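Local coordinates for uncharacterized protein (Bacillus thuringiensis serovar kurstaki, PDB 4XE7) that is a ParM-type bacterial actin-like protein that probably polymerises into nucleotide-dependent cytoskeletal filaments, captured here without nucleotide, at residues I209-V214 and I218-G223; G31-F36 and T403-L408; E311-I316 and N395-A400; M10-F15 and I409-E414. All coordinates share one frame; numbering follows the deposited sequence.

Contact 1: residues I209-V214 and I218-G223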
loop_
_atom_site.group_PDB
_atom_site.type_symbol
_atom_site.label_atom_id
_atom_site.label_comp_id
_atom_site.label_asym_id
_atom_site.label_seq_id
_atom_site.Cartn_x
_atom_site.Cartn_y
_atom_site.Cartn_z
ATOM N N ILE A 209 -3.052 13.251 -2.347
ATOM C CA ILE A 209 -2.996 13.686 -3.735
ATOM C C ILE A 209 -2.552 15.141 -3.796
ATOM O O ILE A 209 -1.745 15.521 -4.652
ATOM C CB ILE A 209 -4.352 13.472 -4.417
ATOM C CG1 ILE A 209 -4.558 11.964 -4.608
ATOM C CG2 ILE A 209 -4.421 14.215 -5.746
ATOM C CD1 ILE A 209 -5.998 11.543 -4.735
ATOM N N LEU A 210 -3.037 15.940 -2.852
ATOM C CA LEU A 210 -2.733 17.372 -2.835
ATOM C C LEU A 210 -1.364 17.711 -2.257
ATOM O O LEU A 210 -0.747 18.682 -2.680
ATOM C CB LEU A 210 -3.789 18.131 -2.035
ATOM C CG LEU A 210 -5.216 18.219 -2.575
ATOM C CD1 LEU A 210 -6.082 18.827 -1.490
ATOM C CD2 LEU A 210 -5.259 19.067 -3.827
ATOM N N PHE A 211 -0.900 16.941 -1.271
ATOM C CA PHE A 211 0.336 17.308 -0.573
ATOM C C PHE A 211 1.352 16.178 -0.504
ATOM O O PHE A 211 0.999 14.993 -0.550
ATOM C CB PHE A 211 0.005 17.809 0.839
ATOM C CG PHE A 211 -0.881 19.028 0.847
ATOM C CD1 PHE A 211 -0.342 20.294 0.689
ATOM C CD2 PHE A 211 -2.250 18.908 0.992
ATOM C CE1 PHE A 211 -1.155 21.422 0.687
ATOM C CE2 PHE A 211 -3.071 20.039 0.991
ATOM C CZ PHE A 211 -2.520 21.292 0.835
ATOM N N ASP A 212 2.621 16.557 -0.413
ATOM C CA ASP A 212 3.714 15.610 -0.185
ATOM C C ASP A 212 4.579 16.192 0.947
ATOM O O ASP A 212 4.431 17.367 1.294
ATOM C CB ASP A 212 4.517 15.394 -1.481
ATOM C CG ASP A 212 5.472 14.202 -1.416
ATOM O OD1 ASP A 212 5.464 13.457 -0.418
ATOM O OD2 ASP A 212 6.226 13.995 -2.400
ATOM N N ILE A 213 5.442 15.376 1.551
ATOM C CA ILE A 213 6.397 15.879 2.535
ATOM C C ILE A 213 7.800 15.528 2.053
ATOM O O ILE A 213 8.141 14.354 1.910
ATOM C CB ILE A 213 6.166 15.290 3.941
ATOM C CG1 ILE A 213 4.706 15.453 4.378
ATOM C CG2 ILE A 213 7.126 15.923 4.962
ATOM C CD1 ILE A 213 4.396 14.765 5.733
ATOM N N VAL A 214 8.604 16.542 1.771
ATOM C CA VAL A 214 9.944 16.305 1.231
ATOM C C VAL A 214 10.987 17.024 2.082
ATOM O O VAL A 214 10.987 18.247 2.182
ATOM C CB VAL A 214 10.039 16.757 -0.260
ATOM C CG1 VAL A 214 11.440 16.477 -0.859
ATOM C CG2 VAL A 214 8.960 16.054 -1.087
ATOM N N ILE A 218 6.214 20.363 3.970
ATOM C CA ILE A 218 4.966 20.165 3.247
ATOM C C ILE A 218 4.989 20.964 1.958
ATOM O O ILE A 218 5.161 22.178 1.981
ATOM C CB ILE A 218 3.743 20.600 4.058
ATOM C CG1 ILE A 218 3.612 19.731 5.301
ATOM C CG2 ILE A 218 2.501 20.508 3.208
ATOM C CD1 ILE A 218 2.522 20.189 6.233
ATOM N N VAL A 219 4.830 20.280 0.835
ATOM C CA VAL A 219 4.804 20.951 -0.456
ATOM C C VAL A 219 3.524 20.592 -1.211
ATOM O O VAL A 219 2.998 19.472 -1.095
ATOM C CB VAL A 219 6.040 20.592 -1.316
ATOM C CG1 VAL A 219 7.322 20.827 -0.525
ATOM C CG2 VAL A 219 5.971 19.158 -1.801
ATOM N N GLU A 220 3.017 21.555 -1.971
ATOM C CA GLU A 220 1.799 21.350 -2.746
ATOM C C GLU A 220 2.123 20.643 -4.045
ATOM O O GLU A 220 2.828 21.177 -4.891
ATOM C CB GLU A 220 1.092 22.680 -3.022
ATOM C CG GLU A 220 0.527 23.336 -1.769
ATOM C CD GLU A 220 -0.216 24.623 -2.059
ATOM O OE1 GLU A 220 0.413 25.574 -2.572
ATOM O OE2 GLU A 220 -1.433 24.678 -1.780
ATOM N N VAL A 221 1.616 19.426 -4.180
ATOM C CA VAL A 221 1.764 18.652 -5.400
ATOM C C VAL A 221 0.971 19.324 -6.498
ATOM O O VAL A 221 -0.203 19.648 -6.312
ATOM C CB VAL A 221 1.269 17.195 -5.225
ATOM C CG1 VAL A 221 1.624 16.360 -6.450
ATOM C CG2 VAL A 221 1.862 16.587 -3.978
ATOM N N GLU A 222 1.611 19.548 -7.637
ATOM C CA GLU A 222 0.927 20.163 -8.764
ATOM C C GLU A 222 0.068 19.117 -9.452
ATOM O O GLU A 222 0.517 17.996 -9.685
ATOM C CB GLU A 222 1.924 20.782 -9.744
ATOM C CG GLU A 222 1.597 22.220 -10.095
ATOM C CD GLU A 222 1.648 23.134 -8.883
ATOM O OE1 GLU A 222 2.757 23.578 -8.519
ATOM O OE2 GLU A 222 0.580 23.393 -8.283
ATOM N N GLY A 223 -1.178 19.473 -9.746
ATOM C CA GLY A 223 -2.083 18.542 -10.390
ATOM C C GLY A 223 -3.546 18.831 -10.128
ATOM O O GLY A 223 -4.351 18.871 -11.054
#
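Strands 211-214 and 218-220 run antiparallel at 138°, their axes approaching to 4.7 Å. They form a beta hairpin, a two-stranded sheet that follows directly on helix 205-210 in this actin-like fold. Asp212 and Val219 make the hydrogen-bonded pair: Asp212 N gives to Val219 O and Val219 N to Asp212 O, both at 3.0 Å and nearly straight. Phe211 with Glu220 and Ile213 with Ile218 are the non-hydrogen-bonded pairs that flank it. A third bond, Val221 N to Leu210 O, is more bent at 144° and carries the pairing back into the last helical residue. Phe211, Ile213, Ile218 and Glu220 share one face of the hairpin. There the Phe211 ring lies beside the Glu220 chain, which points the same way, and the ring and carboxylate planes are 17° apart; CE1 of Phe211 comes within 3.5 Å of Glu220 CG, while Phe211 CD1 meets Ile218 CG2. On the other face Val219 CG2 packs on Asp212 CB, which Val221 CG2, just beyond the strand, also touches. The Asp212 carboxylate forms a salt bridge with Arg405 of helix 402-418, and its OD1 also accepts from Ile213 N at 2.7 Å, met from above the carboxylate plane.

Contact 2: residues G31-F36 and T403-L408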
loop_
_atom_site.group_PDB
_atom_site.type_symbol
_atom_site.label_atom_id
_atom_site.label_comp_id
_atom_site.label_asym_id
_atom_site.label_seq_id
_atom_site.Cartn_x
_atom_site.Cartn_y
_atom_site.Cartn_z
ATOM N N GLY A 31 13.650 13.284 6.645
ATOM C CA GLY A 31 12.372 13.989 6.606
ATOM C C GLY A 31 11.518 13.652 5.395
ATOM O O GLY A 31 10.592 14.402 5.051
ATOM N N ASN A 32 11.832 12.537 4.732
ATOM C CA ASN A 32 11.019 12.059 3.615
ATOM C C ASN A 32 10.006 11.028 4.084
ATOM O O ASN A 32 10.190 10.401 5.140
ATOM C CB ASN A 32 11.888 11.451 2.513
ATOM C CG ASN A 32 12.783 12.474 1.847
ATOM O OD1 ASN A 32 12.402 13.636 1.677
ATOM N ND2 ASN A 32 13.980 12.045 1.454
ATOM N N ILE A 33 8.949 10.844 3.294
ATOM C CA ILE A 33 7.937 9.835 3.605
ATOM C C ILE A 33 8.456 8.461 3.226
ATOM O O ILE A 33 8.832 8.246 2.086
ATOM C CB ILE A 33 6.602 10.108 2.867
ATOM C CG1 ILE A 33 6.083 11.493 3.256
ATOM C CG2 ILE A 33 5.559 9.005 3.196
ATOM C CD1 ILE A 33 4.817 11.905 2.563
ATOM N N GLU A 34 8.483 7.549 4.194
ATOM C CA GLU A 34 8.898 6.167 3.979
ATOM C C GLU A 34 7.727 5.227 4.310
ATOM O O GLU A 34 7.046 5.408 5.315
ATOM C CB GLU A 34 10.129 5.854 4.842
ATOM C CG GLU A 34 10.800 4.538 4.544
ATOM C CD GLU A 34 12.234 4.483 5.067
ATOM O OE1 GLU A 34 12.960 5.485 4.909
ATOM O OE2 GLU A 34 12.623 3.455 5.660
ATOM N N SER A 35 7.478 4.242 3.457
ATOM C CA SER A 35 6.317 3.364 3.625
ATOM C C SER A 35 6.649 1.902 3.420
ATOM O O SER A 35 7.498 1.548 2.577
ATOM C CB SER A 35 5.202 3.738 2.649
ATOM O OG SER A 35 4.762 5.061 2.865
ATOM N N PHE A 36 5.973 1.059 4.198
ATOM C CA PHE A 36 5.960 -0.379 3.948
ATOM C C PHE A 36 4.648 -0.988 4.444
ATOM O O PHE A 36 3.845 -0.327 5.118
ATOM C CB PHE A 36 7.162 -1.070 4.595
ATOM C CG PHE A 36 7.239 -0.912 6.093
ATOM C CD1 PHE A 36 7.980 0.119 6.657
ATOM C CD2 PHE A 36 6.581 -1.804 6.937
ATOM C CE1 PHE A 36 8.059 0.265 8.035
ATOM C CE2 PHE A 36 6.669 -1.678 8.324
ATOM C CZ PHE A 36 7.399 -0.626 8.867
ATOM N N THR A 403 -3.623 6.275 1.714
ATOM C CA THR A 403 -4.335 6.327 2.987
ATOM C C THR A 403 -3.373 6.611 4.145
ATOM O O THR A 403 -3.615 7.514 4.946
ATOM C CB THR A 403 -5.087 5.030 3.258
ATOM O OG1 THR A 403 -6.023 4.801 2.197
ATOM C CG2 THR A 403 -5.820 5.099 4.600
ATOM N N SER A 404 -2.291 5.840 4.243
ATOM C CA SER A 404 -1.319 6.076 5.310
ATOM C C SER A 404 -0.606 7.416 5.154
ATOM O O SER A 404 -0.329 8.086 6.151
ATOM C CB SER A 404 -0.286 4.943 5.394
ATOM O OG SER A 404 0.234 4.593 4.128
ATOM N N ARG A 405 -0.295 7.808 3.917
ATOM C CA ARG A 405 0.300 9.118 3.681
ATOM C C ARG A 405 -0.644 10.242 4.089
ATOM O O ARG A 405 -0.195 11.257 4.631
ATOM C CB ARG A 405 0.705 9.291 2.209
ATOM C CG ARG A 405 1.879 8.422 1.807
ATOM C CD ARG A 405 2.017 8.317 0.295
ATOM N NE ARG A 405 2.382 9.593 -0.283
ATOM C CZ ARG A 405 3.629 9.980 -0.527
ATOM N NH1 ARG A 405 4.646 9.187 -0.252
ATOM N NH2 ARG A 405 3.855 11.168 -1.051
ATOM N N SER A 406 -1.942 10.070 3.834
ATOM C CA SER A 406 -2.931 11.077 4.246
ATOM C C SER A 406 -2.955 11.228 5.763
ATOM O O SER A 406 -2.933 12.341 6.284
ATOM C CB SER A 406 -4.335 10.712 3.750
ATOM O OG SER A 406 -4.389 10.683 2.333
ATOM N N TYR A 407 -3.034 10.104 6.461
ATOM C CA TYR A 407 -2.946 10.128 7.913
ATOM C C TYR A 407 -1.655 10.829 8.346
ATOM O O TYR A 407 -1.679 11.701 9.208
ATOM C CB TYR A 407 -3.020 8.707 8.489
ATOM C CG TYR A 407 -4.319 7.964 8.180
ATOM C CD1 TYR A 407 -5.433 8.650 7.703
ATOM C CD2 TYR A 407 -4.422 6.583 8.352
ATOM C CE1 TYR A 407 -6.613 7.995 7.420
ATOM C CE2 TYR A 407 -5.623 5.906 8.070
ATOM C CZ TYR A 407 -6.710 6.631 7.608
ATOM O OH TYR A 407 -7.906 6.015 7.310
ATOM N N LEU A 408 -0.524 10.462 7.734
ATOM C CA LEU A 408 0.762 11.050 8.116
ATOM C C LEU A 408 0.741 12.583 7.969
ATOM O O LEU A 408 1.132 13.308 8.884
ATOM C CB LEU A 408 1.907 10.450 7.279
ATOM C CG LEU A 408 3.301 11.086 7.410
ATOM C CD1 LEU A 408 3.800 11.100 8.861
ATOM C CD2 LEU A 408 4.320 10.388 6.507
HETATM O O HOH W 1 5.088 6.138 0.116
#
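Ile33, the first residue of strand 33-45, carries most of this contact: its side chain enters between Arg405 and Leu408, which lie one turn apart on helix 402-418. Upstream, the turn at Gly31 and Asn32 is joined to the neighbouring hairpin, with Asn32 OD1 accepting from the backbone of Asn215. The two branches of Ile33 divide the work. CG2, set opposite the backbone N, touches Arg405 NH1 at 3.6 Å and Leu408 CD2 at 3.8 Å. The other branch ends in CD1, which lies over one face of the Arg405 guanidinium, 3.7 Å above its plane and displaced toward the rim. Arg405 crosses Ile33 at about a right angle, its chain bent at chi3 (67°) so that one guanidinium face meets Ile33 CD1; Leu408, by contrast, slides past Ile33 in the opposite direction. Two residues on, Ser35 faces the helix again and reaches Arg405 through one water, which lies 3.0 Å from Ser35 OG and accepts from Arg405 NH1 at 3.1 Å. With NH1 on this water, NH2 in a salt bridge with Asp212 and Ile33 against one face, these contacts restrict how the guanidinium can turn. At the end of the segment Phe36 packs on helix 123-140. Packing of a C-terminal helix against the first strands of the large N-terminal sheet is consistent with subdomain I of the actin fold.

Contact 3: residues E311-I316 and N395-A400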
loop_
_atom_site.group_PDB
_atom_site.type_symbol
_atom_site.label_atom_id
_atom_site.label_comp_id
_atom_site.label_asym_id
_atom_site.label_seq_id
_atom_site.Cartn_x
_atom_site.Cartn_y
_atom_site.Cartn_z
ATOM N N GLU A 311 9.427 1.823 -17.884
ATOM C CA GLU A 311 9.005 2.702 -18.969
ATOM C C GLU A 311 7.964 3.751 -18.525
ATOM O O GLU A 311 8.097 4.939 -18.840
ATOM C CB GLU A 311 8.470 1.867 -20.132
ATOM C CG GLU A 311 9.560 1.125 -20.910
ATOM C CD GLU A 311 10.656 2.045 -21.484
ATOM O OE1 GLU A 311 10.361 2.937 -22.321
ATOM O OE2 GLU A 311 11.834 1.862 -21.106
ATOM N N VAL A 312 6.943 3.328 -17.790
ATOM C CA VAL A 312 5.929 4.258 -17.293
ATOM C C VAL A 312 6.541 5.373 -16.420
ATOM O O VAL A 312 6.103 6.522 -16.473
ATOM C CB VAL A 312 4.811 3.496 -16.495
ATOM C CG1 VAL A 312 3.831 4.462 -15.827
ATOM C CG2 VAL A 312 4.059 2.550 -17.414
ATOM N N GLU A 313 7.564 5.045 -15.639
ATOM C CA GLU A 313 8.237 6.060 -14.826
ATOM C C GLU A 313 8.807 7.153 -15.708
ATOM O O GLU A 313 8.679 8.341 -15.406
ATOM C CB GLU A 313 9.362 5.441 -13.990
ATOM C CG GLU A 313 8.904 4.629 -12.797
ATOM C CD GLU A 313 10.072 4.099 -11.979
ATOM O OE1 GLU A 313 11.212 4.568 -12.195
ATOM O OE2 GLU A 313 9.850 3.218 -11.117
ATOM N N LYS A 314 9.436 6.738 -16.806
ATOM C CA LYS A 314 9.998 7.669 -17.774
ATOM C C LYS A 314 8.909 8.491 -18.433
ATOM O O LYS A 314 9.103 9.670 -18.704
ATOM C CB LYS A 314 10.787 6.928 -18.849
ATOM C CG LYS A 314 11.936 6.078 -18.346
ATOM C CD LYS A 314 12.621 5.457 -19.544
ATOM C CE LYS A 314 13.588 4.384 -19.177
ATOM N NZ LYS A 314 14.047 3.700 -20.419
ATOM N N MET A 315 7.772 7.861 -18.706
ATOM C CA MET A 315 6.637 8.569 -19.299
ATOM C C MET A 315 6.111 9.618 -18.317
ATOM O O MET A 315 5.814 10.737 -18.698
ATOM C CB MET A 315 5.503 7.595 -19.686
ATOM C CG MET A 315 5.855 6.513 -20.708
ATOM S SD MET A 315 4.395 5.651 -21.392
ATOM C CE MET A 315 3.835 6.818 -22.606
ATOM N N ILE A 316 5.998 9.243 -17.045
ATOM C CA ILE A 316 5.491 10.157 -16.022
ATOM C C ILE A 316 6.421 11.366 -15.829
ATOM O O ILE A 316 5.959 12.479 -15.578
ATOM C CB ILE A 316 5.282 9.425 -14.692
ATOM C CG1 ILE A 316 4.140 8.414 -14.845
ATOM C CG2 ILE A 316 4.994 10.408 -13.555
ATOM C CD1 ILE A 316 3.909 7.524 -13.611
ATOM N N ASN A 395 1.969 11.845 -8.194
ATOM C CA ASN A 395 2.569 10.810 -7.348
ATOM C C ASN A 395 1.781 9.491 -7.323
ATOM O O ASN A 395 1.788 8.756 -6.319
ATOM C CB ASN A 395 2.691 11.349 -5.933
ATOM C CG ASN A 395 1.431 12.051 -5.493
ATOM O OD1 ASN A 395 0.397 11.921 -6.145
ATOM N ND2 ASN A 395 1.504 12.811 -4.403
ATOM N N ILE A 396 1.109 9.202 -8.434
ATOM C CA ILE A 396 0.331 7.972 -8.624
ATOM C C ILE A 396 1.116 6.716 -8.239
ATOM O O ILE A 396 0.542 5.715 -7.806
ATOM C CB ILE A 396 -0.140 7.866 -10.101
ATOM C CG1 ILE A 396 -1.043 6.661 -10.319
ATOM C CG2 ILE A 396 1.075 7.801 -11.048
ATOM C CD1 ILE A 396 -2.397 6.789 -9.677
ATOM N N GLN A 397 2.440 6.765 -8.376
ATOM C CA GLN A 397 3.277 5.632 -7.998
ATOM C C GLN A 397 3.124 5.279 -6.506
ATOM O O GLN A 397 3.369 4.141 -6.095
ATOM C CB GLN A 397 4.750 5.927 -8.330
ATOM C CG GLN A 397 4.987 6.314 -9.791
ATOM C CD GLN A 397 6.465 6.420 -10.154
ATOM O OE1 GLN A 397 7.215 5.445 -10.063
ATOM N NE2 GLN A 397 6.885 7.611 -10.573
ATOM N N GLU A 398 2.690 6.248 -5.703
ATOM C CA GLU A 398 2.544 6.022 -4.266
ATOM C C GLU A 398 1.111 5.663 -3.867
ATOM O O GLU A 398 0.755 5.751 -2.682
ATOM C CB GLU A 398 3.021 7.254 -3.484
ATOM C CG GLU A 398 4.544 7.431 -3.499
ATOM C CD GLU A 398 5.297 6.116 -3.287
ATOM O OE1 GLU A 398 5.029 5.404 -2.287
ATOM O OE2 GLU A 398 6.155 5.786 -4.134
ATOM N N SER A 399 0.311 5.243 -4.853
ATOM C CA SER A 399 -1.119 4.941 -4.662
ATOM C C SER A 399 -1.435 3.977 -3.521
ATOM O O SER A 399 -2.410 4.174 -2.773
ATOM C CB SER A 399 -1.737 4.353 -5.946
ATOM O OG SER A 399 -1.915 5.340 -6.926
ATOM N N ALA A 400 -0.642 2.919 -3.412
ATOM C CA ALA A 400 -0.858 1.912 -2.377
ATOM C C ALA A 400 -0.873 2.511 -0.964
ATOM O O ALA A 400 -1.513 1.970 -0.071
ATOM C CB ALA A 400 0.199 0.833 -2.472
HETATM O O HOH W 2 8.632 8.987 -12.754
#
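Ile316 carries CG1 opposite its carbonyl carbon (chi1 -67°) and continues extended through chi2, which delivers CD1 to the facing residues Ile396 and Gln397. On the other side Ile396 has CG1 opposite the backbone N (chi1 -176°); its CG2 therefore sits between N and the carbonyl carbon and is the branch that meets Ile316 CD1, at 3.8 Å. The two isoleucines cross at about a right angle. Gln397 slides past Ile316 in the opposite direction, with its CG 4.1 Å from Ile316 CD1. Farther along the glutamine, OE1 lies 3.3 Å from Glu313 CG, and the amide and carboxylate planes are turned 37° from each other. A water links the two segments, donating to the backbone O of Glu313 at 2.7 Å and accepting only weakly from Gln397 NE2. This contact joins helix 300-317 to the 3-10 segment 396-400, in the connection between strand 390-391 and helix 402-418. It lies between a helix of the second lobe of this actin-like molecule and the approach to its C-terminal helix. Tyr378 of helix 378-381 also packs on Ile316, while Val374 and Leu375 of helix 372-376 lie against Ile396. Within the 3-10 segment, Ile396 O accepts from both Ser399 N and Ser399 OG, the hydroxyl arriving in the carbonyl plane on a lone pair at 2.6 Å.

Contact 4: residues M10-F15 and I409-E414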
loop_
_atom_site.group_PDB
_atom_site.type_symbol
_atom_site.label_atom_id
_atom_site.label_comp_id
_atom_site.label_asym_id
_atom_site.label_seq_id
_atom_site.Cartn_x
_atom_site.Cartn_y
_atom_site.Cartn_z
ATOM N N MET A 10 10.789 10.395 19.039
ATOM C CA MET A 10 9.432 10.331 18.524
ATOM C C MET A 10 9.414 9.759 17.117
ATOM O O MET A 10 10.413 9.826 16.389
ATOM C CB MET A 10 8.787 11.722 18.533
ATOM C CG MET A 10 9.357 12.661 17.460
ATOM S SD MET A 10 8.431 12.601 15.901
ATOM C CE MET A 10 6.788 13.020 16.539
ATOM N N LEU A 11 8.269 9.189 16.760
ATOM C CA LEU A 11 8.007 8.700 15.421
ATOM C C LEU A 11 6.747 9.400 14.933
ATOM O O LEU A 11 5.717 9.393 15.617
ATOM C CB LEU A 11 7.831 7.177 15.404
ATOM C CG LEU A 11 7.346 6.541 14.095
ATOM C CD1 LEU A 11 8.409 6.624 12.967
ATOM C CD2 LEU A 11 6.903 5.099 14.336
ATOM N N LEU A 12 6.834 10.027 13.767
ATOM C CA LEU A 12 5.662 10.645 13.170
ATOM C C LEU A 12 5.171 9.776 12.012
ATOM O O LEU A 12 5.789 9.758 10.957
ATOM C CB LEU A 12 5.977 12.059 12.688
ATOM C CG LEU A 12 4.732 12.845 12.274
ATOM C CD1 LEU A 12 3.952 13.321 13.515
ATOM C CD2 LEU A 12 5.070 14.006 11.345
ATOM N N GLY A 13 4.073 9.046 12.219
ATOM C CA GLY A 13 3.550 8.164 11.192
ATOM C C GLY A 13 2.064 8.294 10.900
ATOM O O GLY A 13 1.325 9.031 11.581
ATOM N N GLY A 14 1.635 7.586 9.860
ATOM C CA GLY A 14 0.230 7.454 9.518
ATOM C C GLY A 14 -0.015 5.963 9.482
ATOM O O GLY A 14 0.774 5.223 8.902
ATOM N N PHE A 15 -1.095 5.511 10.106
ATOM C CA PHE A 15 -1.275 4.082 10.315
ATOM C C PHE A 15 -2.583 3.619 9.712
ATOM O O PHE A 15 -3.672 3.976 10.171
ATOM C CB PHE A 15 -1.192 3.756 11.806
ATOM C CG PHE A 15 0.038 4.315 12.454
ATOM C CD1 PHE A 15 0.004 5.558 13.078
ATOM C CD2 PHE A 15 1.242 3.630 12.389
ATOM C CE1 PHE A 15 1.142 6.095 13.652
ATOM C CE2 PHE A 15 2.397 4.163 12.962
ATOM C CZ PHE A 15 2.343 5.399 13.593
ATOM N N ILE A 409 0.286 13.073 6.819
ATOM C CA ILE A 409 0.183 14.522 6.601
ATOM C C ILE A 409 -0.734 15.195 7.645
ATOM O O ILE A 409 -0.400 16.258 8.182
ATOM C CB ILE A 409 -0.328 14.827 5.177
ATOM C CG1 ILE A 409 0.706 14.363 4.143
ATOM C CG2 ILE A 409 -0.628 16.320 4.991
ATOM C CD1 ILE A 409 0.105 14.047 2.785
ATOM N N ALA A 410 -1.876 14.572 7.929
ATOM C CA ALA A 410 -2.784 15.066 8.957
ATOM C C ALA A 410 -2.059 15.105 10.292
ATOM O O ALA A 410 -2.186 16.068 11.053
ATOM C CB ALA A 410 -4.039 14.186 9.053
ATOM N N ASN A 411 -1.277 14.063 10.563
ATOM C CA ASN A 411 -0.513 13.993 11.807
ATOM C C ASN A 411 0.530 15.114 11.928
ATOM O O ASN A 411 0.681 15.706 12.990
ATOM C CB ASN A 411 0.164 12.629 11.929
ATOM C CG ASN A 411 0.430 12.236 13.376
ATOM O OD1 ASN A 411 0.080 12.968 14.309
ATOM N ND2 ASN A 411 1.049 11.076 13.569
ATOM N N LEU A 412 1.247 15.400 10.844
ATOM C CA LEU A 412 2.227 16.488 10.846
ATOM C C LEU A 412 1.533 17.825 11.096
ATOM O O LEU A 412 1.964 18.615 11.944
ATOM C CB LEU A 412 3.008 16.528 9.525
ATOM C CG LEU A 412 3.981 17.704 9.387
ATOM C CD1 LEU A 412 4.996 17.703 10.522
ATOM C CD2 LEU A 412 4.694 17.676 8.039
ATOM N N LEU A 413 0.444 18.071 10.370
ATOM C CA LEU A 413 -0.310 19.311 10.529
ATOM C C LEU A 413 -0.827 19.476 11.965
ATOM O O LEU A 413 -0.763 20.566 12.545
ATOM C CB LEU A 413 -1.463 19.355 9.533
ATOM C CG LEU A 413 -1.053 19.535 8.070
ATOM C CD1 LEU A 413 -2.233 19.236 7.140
ATOM C CD2 LEU A 413 -0.524 20.948 7.839
ATOM N N GLU A 414 -1.308 18.386 12.543
ATOM C CA GLU A 414 -1.723 18.385 13.941
ATOM C C GLU A 414 -0.581 18.760 14.905
ATOM O O GLU A 414 -0.770 19.576 15.812
ATOM C CB GLU A 414 -2.298 17.019 14.315
ATOM C CG GLU A 414 -2.718 16.900 15.767
ATOM C CD GLU A 414 -3.696 17.986 16.183
ATOM O OE1 GLU A 414 -4.578 18.350 15.373
ATOM O OE2 GLU A 414 -3.573 18.481 17.322
#
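The extended chain 10-15, which leads into strand 13-17, passes alongside one turn of helix 402-418, and Leu12 and Gly13 meet Asn411 and Leu412 there. The single direct hydrogen bond runs from Asn411 ND2 to Gly13 O at 2.9 Å. It is well aligned: the angle at the hydrogen is 158°, the nitrogen approaches in the carbonyl plane of Gly13, and the oxygen lies 13° from the plane of the asparagine amide. Asn411 reaches across because its CG stands opposite the backbone N (chi1 -154°), sending the amide toward the strand. ND2 also gives a hydrogen bond to Pro149 O, and OD1 has a weak bond with Gln415, so the buried amide is tied to two strands at one end and to its own helix at the other. Leu12 fills the space next to this polar link. Its CD1 lies 3.7 Å from both ND2 and CG of Asn411, the two side chains sliding past each other in opposite directions. Its other methyl, CD2, turns to Leu412 and packs on CB at 3.7 Å and CD1 at 3.8 Å, where the leucines cross at about a right angle. At Gly13 the lack of a side chain leaves room for the Phe15 ring, since a CB there would run into its CZ. Strand 13-17 lies between strands 21-27 and 145-154, bonded to Ser25 and Ser151 through Gly14 and Phe15, while Met5 of helix 2-7 packs on both Leu12 and Leu412 and helix 123-140 receives Leu11 and Phe15.

From the N terminus, residues 10-15 open the widest loop, which contact 4 closes only at 409-414. Residues 31-36 open the next, closed by contact 2 at 403-408, so contact 2 nests inside contact 4. Within both lie contact 1, a short hairpin, and then contact 3, which spans 311-400; these two follow in series, and no loops cross. Helix 402-418 receives strands from the N-terminal sheet in contacts 2 and 4, whose centres are 8 Å apart. The hairpin of contact 1 packs beside both, through Ile33 and the Leu412-Leu413 side of the helix. Contact 3 stands about 24 Å from contact 4, centre to centre, but touches contact 1 through Asn395 and contact 2 through Glu398.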